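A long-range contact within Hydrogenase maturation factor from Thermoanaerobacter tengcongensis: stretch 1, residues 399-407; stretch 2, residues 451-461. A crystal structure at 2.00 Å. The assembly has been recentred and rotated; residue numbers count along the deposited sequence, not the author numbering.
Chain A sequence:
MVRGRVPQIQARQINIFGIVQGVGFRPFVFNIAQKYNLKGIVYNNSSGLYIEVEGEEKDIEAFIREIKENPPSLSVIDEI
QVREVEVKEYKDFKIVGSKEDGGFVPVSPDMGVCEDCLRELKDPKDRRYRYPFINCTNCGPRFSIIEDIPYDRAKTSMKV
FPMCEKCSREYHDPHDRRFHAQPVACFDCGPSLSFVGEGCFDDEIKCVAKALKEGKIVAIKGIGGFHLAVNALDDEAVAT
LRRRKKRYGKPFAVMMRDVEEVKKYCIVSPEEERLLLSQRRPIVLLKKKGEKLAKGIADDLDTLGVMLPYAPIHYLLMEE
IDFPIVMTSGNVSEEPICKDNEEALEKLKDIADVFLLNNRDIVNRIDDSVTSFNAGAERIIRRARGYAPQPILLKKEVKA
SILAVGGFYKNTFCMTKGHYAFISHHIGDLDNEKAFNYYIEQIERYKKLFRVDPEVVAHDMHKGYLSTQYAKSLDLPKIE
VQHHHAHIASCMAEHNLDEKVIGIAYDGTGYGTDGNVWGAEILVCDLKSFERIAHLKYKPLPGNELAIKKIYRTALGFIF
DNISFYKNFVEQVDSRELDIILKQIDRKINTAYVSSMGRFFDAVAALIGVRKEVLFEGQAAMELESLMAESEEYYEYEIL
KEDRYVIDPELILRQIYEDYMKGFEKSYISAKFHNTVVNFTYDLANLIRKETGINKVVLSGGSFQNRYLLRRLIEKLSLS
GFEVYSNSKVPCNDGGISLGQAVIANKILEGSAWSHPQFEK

Stretch 1, residues 399-407: KASILAVGG
Stretch 2, residues 451-461: RVDPEVVAHDM

Residues 402-404 and 456-460 form neighbouring parallel β-strands, their axes 4.6 Å apart at closest approach and inclined by 20°. Ile 402 pairs with Val 456, Leu 403 with Val 457 and Ala 404 with Ala 458, at CA-CA separations of 5.0, 4.8 and 4.6 Å respectively. Backbone angles are extended, -118/137 at Ile 402, -102/123 at Leu 403 and -105/123 at Ala 404, and -142/144 at Val 456. Of the 598 Å² buried, Ser 401, Leu 403 and Ala 458 contribute most.

Ser 401 (phi/psi -75/130, chi1 m) opens the ladder. Its O accepts a hydrogen bond from Glu 455 N (2.8 Å) and a weak one from Val 456 N (3.5 Å). Its CB points toward stretch 2, 4.0 Å from Val 452 CG1, while its hydroxyl suits this partly exposed place, where a water donates to Ser 401 OG (2.7 Å) and accepts from Asp 453 N (2.9 Å).

Leu 403 uses both backbone polar atoms. Leu 403 N donates to Val 456 O (3.0 Å), and Leu 403 O accepts from Ala 458 N (2.8 Å), so the bonds straddle Val 457 as parallel pairing requires. Its side chain (chi1 t, chi2 p) shares a face with Val 457 (chi1 p), and Leu 403 CB packs 3.7 Å from Pro 454 CG.

Ala 458 continues the ladder through its O, which accepts from Val 405 N (3.0 Å). On the face shared by Ile 402 (m, t), Val 456 (t) and Ala 404, Ala 458 CB lies 4.3 Å from both Ile 402 CG2 and Ala 404 CB, its small methyl allowing close packing.

Beyond the strand, Val 405 (-85/-13, chi1 m) places CG1 3.6 Å from Val 457 CG2. Gly 406 follows at 84/-161, where a CB would jam against the preceding carbonyl; a second water bridges Gly 406 O (3.1 Å) and Asp 460 N (2.9 Å).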

ATOM      1  N   LYS A 399      -8.509 -21.606 -10.265  1.00 47.29           N
ATOM      2  CA  LYS A 399      -8.265 -23.003 -10.588  1.00 48.44           C
ATOM      3  C   LYS A 399      -7.796 -23.777  -9.345  1.00 47.65           C
ATOM      4  O   LYS A 399      -8.360 -24.814  -8.989  1.00 48.94           O
ATOM      5  CB  LYS A 399      -7.217 -23.076 -11.706  1.00 48.73           C
ATOM      6  CG  LYS A 399      -7.558 -24.028 -12.846  1.00 51.69           C
ATOM      7  CD  LYS A 399      -7.329 -25.502 -12.495  1.00 55.75           C
ATOM      8  CE  LYS A 399      -7.583 -26.414 -13.700  1.00 56.95           C
ATOM      9  NZ  LYS A 399      -9.027 -26.473 -14.079  1.00 59.94           N
ATOM     10  N   ALA A 400      -6.759 -23.250  -8.693  1.00 45.01           N
ATOM     11  CA  ALA A 400      -6.193 -23.837  -7.478  1.00 43.34           C
ATOM     12  C   ALA A 400      -5.547 -22.674  -6.723  1.00 39.84           C
ATOM     13  O   ALA A 400      -5.414 -21.607  -7.294  1.00 38.97           O
ATOM     14  CB  ALA A 400      -5.143 -24.897  -7.853  1.00 44.02           C
ATOM     15  N   SER A 401      -5.158 -22.869  -5.464  1.00 37.75           N
ATOM     16  CA  SER A 401      -4.478 -21.803  -4.704  1.00 35.54           C
ATOM     17  C   SER A 401      -3.024 -21.610  -5.148  1.00 33.73           C
ATOM     18  O   SER A 401      -2.239 -22.568  -5.250  1.00 33.66           O
ATOM     19  CB  SER A 401      -4.545 -22.037  -3.192  1.00 35.73           C
ATOM     20  OG  SER A 401      -5.822 -21.680  -2.679  1.00 36.37           O
ATOM     21  N   ILE A 402      -2.681 -20.357  -5.413  1.00 31.57           N
ATOM     22  CA  ILE A 402      -1.335 -20.003  -5.858  1.00 29.80           C
ATOM     23  C   ILE A 402      -0.722 -19.071  -4.825  1.00 28.73           C
ATOM     24  O   ILE A 402      -1.396 -18.185  -4.315  1.00 27.60           O
ATOM     25  CB  ILE A 402      -1.373 -19.315  -7.243  1.00 29.31           C
ATOM     26  CG1 ILE A 402      -1.649 -20.373  -8.328  1.00 31.89           C
ATOM     27  CG2 ILE A 402      -0.045 -18.543  -7.540  1.00 27.65           C
ATOM     28  CD1 ILE A 402      -2.014 -19.798  -9.687  1.00 32.63           C
ATOM     29  N   LEU A 403       0.544 -19.297  -4.492  1.00 27.93           N
ATOM     30  CA  LEU A 403       1.305 -18.298  -3.760  1.00 27.16           C
ATOM     31  C   LEU A 403       2.216 -17.576  -4.759  1.00 26.14           C
ATOM     32  O   LEU A 403       3.019 -18.203  -5.431  1.00 25.79           O
ATOM     33  CB  LEU A 403       2.136 -18.960  -2.654  1.00 27.93           C
ATOM     34  CG  LEU A 403       3.219 -18.103  -1.978  1.00 29.34           C
ATOM     35  CD1 LEU A 403       2.604 -16.937  -1.164  1.00 27.28           C
ATOM     36  CD2 LEU A 403       4.071 -18.996  -1.085  1.00 30.55           C
ATOM     37  N   ALA A 404       2.076 -16.258  -4.840  1.00 24.78           N
ATOM     38  CA  ALA A 404       2.976 -15.420  -5.625  1.00 23.75           C
ATOM     39  C   ALA A 404       3.891 -14.691  -4.650  1.00 23.74           C
ATOM     40  O   ALA A 404       3.415 -14.007  -3.754  1.00 23.19           O
ATOM     41  CB  ALA A 404       2.185 -14.442  -6.479  1.00 22.49           C
ATOM     42  N   VAL A 405       5.203 -14.869  -4.825  1.00 23.82           N
ATOM     43  CA  VAL A 405       6.173 -14.495  -3.806  1.00 23.32           C
ATOM     44  C   VAL A 405       6.582 -13.034  -3.877  1.00 22.99           C
ATOM     45  O   VAL A 405       7.211 -12.525  -2.942  1.00 22.57           O
ATOM     46  CB  VAL A 405       7.428 -15.412  -3.806  1.00 23.70           C
ATOM     47  CG1 VAL A 405       7.046 -16.866  -3.413  1.00 25.36           C
ATOM     48  CG2 VAL A 405       8.178 -15.344  -5.136  1.00 22.87           C
ATOM     49  N   GLY A 406       6.236 -12.365  -4.976  1.00 22.47           N
ATOM     50  CA  GLY A 406       6.576 -10.939  -5.132  1.00 22.54           C
ATOM     51  C   GLY A 406       7.979 -10.713  -5.668  1.00 23.10           C
ATOM     52  O   GLY A 406       8.590 -11.621  -6.257  1.00 24.04           O
ATOM     53  N   GLY A 407       8.495  -9.502  -5.477  1.00 23.41           N
ATOM     54  CA  GLY A 407       9.823  -9.151  -5.970  1.00 23.74           C
ATOM     55  C   GLY A 407      10.808  -8.914  -4.832  1.00 25.06           C
ATOM     56  O   GLY A 407      10.809  -9.638  -3.832  1.00 26.36           O
ATOM     57  N   ARG A 451      -6.612 -19.926   5.558  1.00 32.09           N
ATOM     58  CA  ARG A 451      -6.698 -21.359   5.234  1.00 33.54           C
ATOM     59  C   ARG A 451      -6.188 -21.681   3.817  1.00 32.98           C
ATOM     60  O   ARG A 451      -6.777 -22.489   3.101  1.00 32.76           O
ATOM     61  CB  ARG A 451      -8.126 -21.880   5.439  1.00 34.07           C
ATOM     62  CG  ARG A 451      -8.514 -22.092   6.913  1.00 36.75           C
ATOM     63  CD  ARG A 451      -8.915 -20.804   7.614  1.00 35.64           C
ATOM     64  NE  ARG A 451      -9.573 -21.095   8.889  1.00 39.20           N
ATOM     65  CZ  ARG A 451      -9.218 -20.587  10.071  1.00 40.29           C
ATOM     66  NH1 ARG A 451      -8.208 -19.718  10.157  1.00 38.73           N
ATOM     67  NH2 ARG A 451      -9.887 -20.943  11.168  1.00 40.65           N
ATOM     68  N   VAL A 452      -5.096 -21.035   3.429  1.00 32.75           N
ATOM     69  CA  VAL A 452      -4.504 -21.237   2.115  1.00 32.97           C
ATOM     70  C   VAL A 452      -3.400 -22.297   2.196  1.00 34.94           C
ATOM     71  O   VAL A 452      -2.461 -22.184   2.988  1.00 35.44           O
ATOM     72  CB  VAL A 452      -3.901 -19.916   1.533  1.00 32.09           C
ATOM     73  CG1 VAL A 452      -3.343 -20.148   0.133  1.00 30.47           C
ATOM     74  CG2 VAL A 452      -4.938 -18.776   1.532  1.00 30.11           C
ATOM     75  N   ASP A 453      -3.519 -23.328   1.373  1.00 36.52           N
ATOM     76  CA  ASP A 453      -2.418 -24.264   1.170  1.00 38.33           C
ATOM     77  C   ASP A 453      -1.986 -24.174  -0.296  1.00 37.11           C
ATOM     78  O   ASP A 453      -2.610 -24.780  -1.172  1.00 37.43           O
ATOM     79  CB  ASP A 453      -2.825 -25.694   1.588  1.00 40.77           C
ATOM     80  CG  ASP A 453      -2.967 -25.852   3.116  1.00 45.40           C
ATOM     81  OD1 ASP A 453      -2.494 -24.979   3.892  1.00 48.75           O
ATOM     82  OD2 ASP A 453      -3.558 -26.863   3.543  1.00 50.02           O
ATOM     83  N   PRO A 454      -0.936 -23.378  -0.581  1.00 35.88           N
ATOM     84  CA  PRO A 454      -0.543 -23.169  -1.963  1.00 35.12           C
ATOM     85  C   PRO A 454      -0.301 -24.489  -2.683  1.00 35.66           C
ATOM     86  O   PRO A 454       0.290 -25.413  -2.116  1.00 35.91           O
ATOM     87  CB  PRO A 454       0.766 -22.383  -1.839  1.00 34.38           C
ATOM     88  CG  PRO A 454       0.603 -21.631  -0.553  1.00 34.64           C
ATOM     89  CD  PRO A 454      -0.112 -22.587   0.349  1.00 35.32           C
ATOM     90  N   GLU A 455      -0.777 -24.562  -3.921  1.00 35.62           N
ATOM     91  CA  GLU A 455      -0.542 -25.733  -4.771  1.00 37.45           C
ATOM     92  C   GLU A 455       0.518 -25.455  -5.843  1.00 35.86           C
ATOM     93  O   GLU A 455       1.190 -26.367  -6.314  1.00 35.87           O
ATOM     94  CB  GLU A 455      -1.863 -26.223  -5.367  1.00 38.94           C
ATOM     95  CG  GLU A 455      -2.812 -26.746  -4.268  1.00 44.07           C
ATOM     96  CD  GLU A 455      -4.060 -27.454  -4.795  1.00 51.40           C
ATOM     97  OE1 GLU A 455      -4.666 -26.960  -5.773  1.00 53.89           O
ATOM     98  OE2 GLU A 455      -4.457 -28.495  -4.210  1.00 55.91           O
ATOM     99  N   VAL A 456       0.681 -24.179  -6.195  1.00 33.66           N
ATOM    100  CA  VAL A 456       1.655 -23.758  -7.191  1.00 32.70           C
ATOM    101  C   VAL A 456       2.243 -22.443  -6.688  1.00 30.65           C
ATOM    102  O   VAL A 456       1.532 -21.642  -6.060  1.00 29.38           O
ATOM    103  CB  VAL A 456       0.992 -23.568  -8.598  1.00 33.11           C
ATOM    104  CG1 VAL A 456       1.937 -22.922  -9.583  1.00 32.57           C
ATOM    105  CG2 VAL A 456       0.507 -24.925  -9.178  1.00 36.43           C
ATOM    106  N   VAL A 457       3.536 -22.233  -6.931  1.00 29.41           N
ATOM    107  CA  VAL A 457       4.188 -20.983  -6.530  1.00 27.96           C
ATOM    108  C   VAL A 457       4.644 -20.217  -7.775  1.00 27.37           C
ATOM    109  O   VAL A 457       5.243 -20.806  -8.690  1.00 26.87           O
ATOM    110  CB  VAL A 457       5.378 -21.225  -5.560  1.00 28.55           C
ATOM    111  CG1 VAL A 457       6.467 -22.084  -6.222  1.00 30.76           C
ATOM    112  CG2 VAL A 457       6.002 -19.888  -5.113  1.00 26.99           C
ATOM    113  N   ALA A 458       4.336 -18.920  -7.811  1.00 26.36           N
ATOM    114  CA  ALA A 458       4.742 -18.050  -8.898  1.00 25.77           C
ATOM    115  C   ALA A 458       5.824 -17.104  -8.376  1.00 25.17           C
ATOM    116  O   ALA A 458       5.762 -16.623  -7.224  1.00 24.44           O
ATOM    117  CB  ALA A 458       3.554 -17.253  -9.438  1.00 24.99           C
ATOM    118  N   HIS A 459       6.821 -16.860  -9.218  1.00 24.63           N
ATOM    119  CA  HIS A 459       7.970 -16.058  -8.802  1.00 24.38           C
ATOM    120  C   HIS A 459       8.562 -15.311  -9.989  1.00 24.14           C
ATOM    121  O   HIS A 459       8.267 -15.630 -11.155  1.00 24.44           O
ATOM    122  CB  HIS A 459       9.029 -16.958  -8.138  1.00 24.73           C
ATOM    123  CG  HIS A 459       9.647 -17.960  -9.066  1.00 26.14           C
ATOM    124  ND1 HIS A 459      10.703 -17.654  -9.906  1.00 25.67           N
ATOM    125  CD2 HIS A 459       9.359 -19.262  -9.281  1.00 27.63           C
ATOM    126  CE1 HIS A 459      11.036 -18.734 -10.594  1.00 28.67           C
ATOM    127  NE2 HIS A 459      10.237 -19.724 -10.228  1.00 28.36           N
ATOM    128  N   ASP A 460       9.397 -14.319  -9.687  1.00 24.00           N
ATOM    129  CA  ASP A 460      10.082 -13.548 -10.703  1.00 22.82           C
ATOM    130  C   ASP A 460      11.167 -14.382 -11.379  1.00 24.16           C
ATOM    131  O   ASP A 460      11.781 -15.264 -10.755  1.00 24.12           O
ATOM    132  CB  ASP A 460      10.733 -12.311 -10.063  1.00 23.04           C
ATOM    133  CG  ASP A 460      10.963 -11.182 -11.068  1.00 24.18           C
ATOM    134  OD1 ASP A 460      10.125 -10.263 -11.128  1.00 25.75           O
ATOM    135  OD2 ASP A 460      11.988 -11.199 -11.781  1.00 25.43           O
ATOM    136  N   MET A 461      11.435 -14.088 -12.652  1.00 24.18           N
ATOM    137  CA  MET A 461      12.558 -14.741 -13.337  1.00 26.00           C
ATOM    138  C   MET A 461      13.920 -14.425 -12.714  1.00 26.50           C
ATOM    139  O   MET A 461      14.855 -15.197 -12.891  1.00 26.82           O
ATOM    140  CB  MET A 461      12.577 -14.399 -14.823  1.00 25.83           C
ATOM    141  CG  MET A 461      11.403 -14.968 -15.592  1.00 27.49           C
ATOM    142  SD  MET A 461      11.376 -14.391 -17.294  1.00 31.82           S
ATOM    143  CE  MET A 461      10.142 -15.511 -17.944  1.00 30.61           C
TER
HETATM  144  O   HOH W   1      -5.801 -23.227  -0.448  1.00 21.94           O
HETATM  145  O   HOH W   2      10.495 -13.924  -7.079  1.00 16.33           O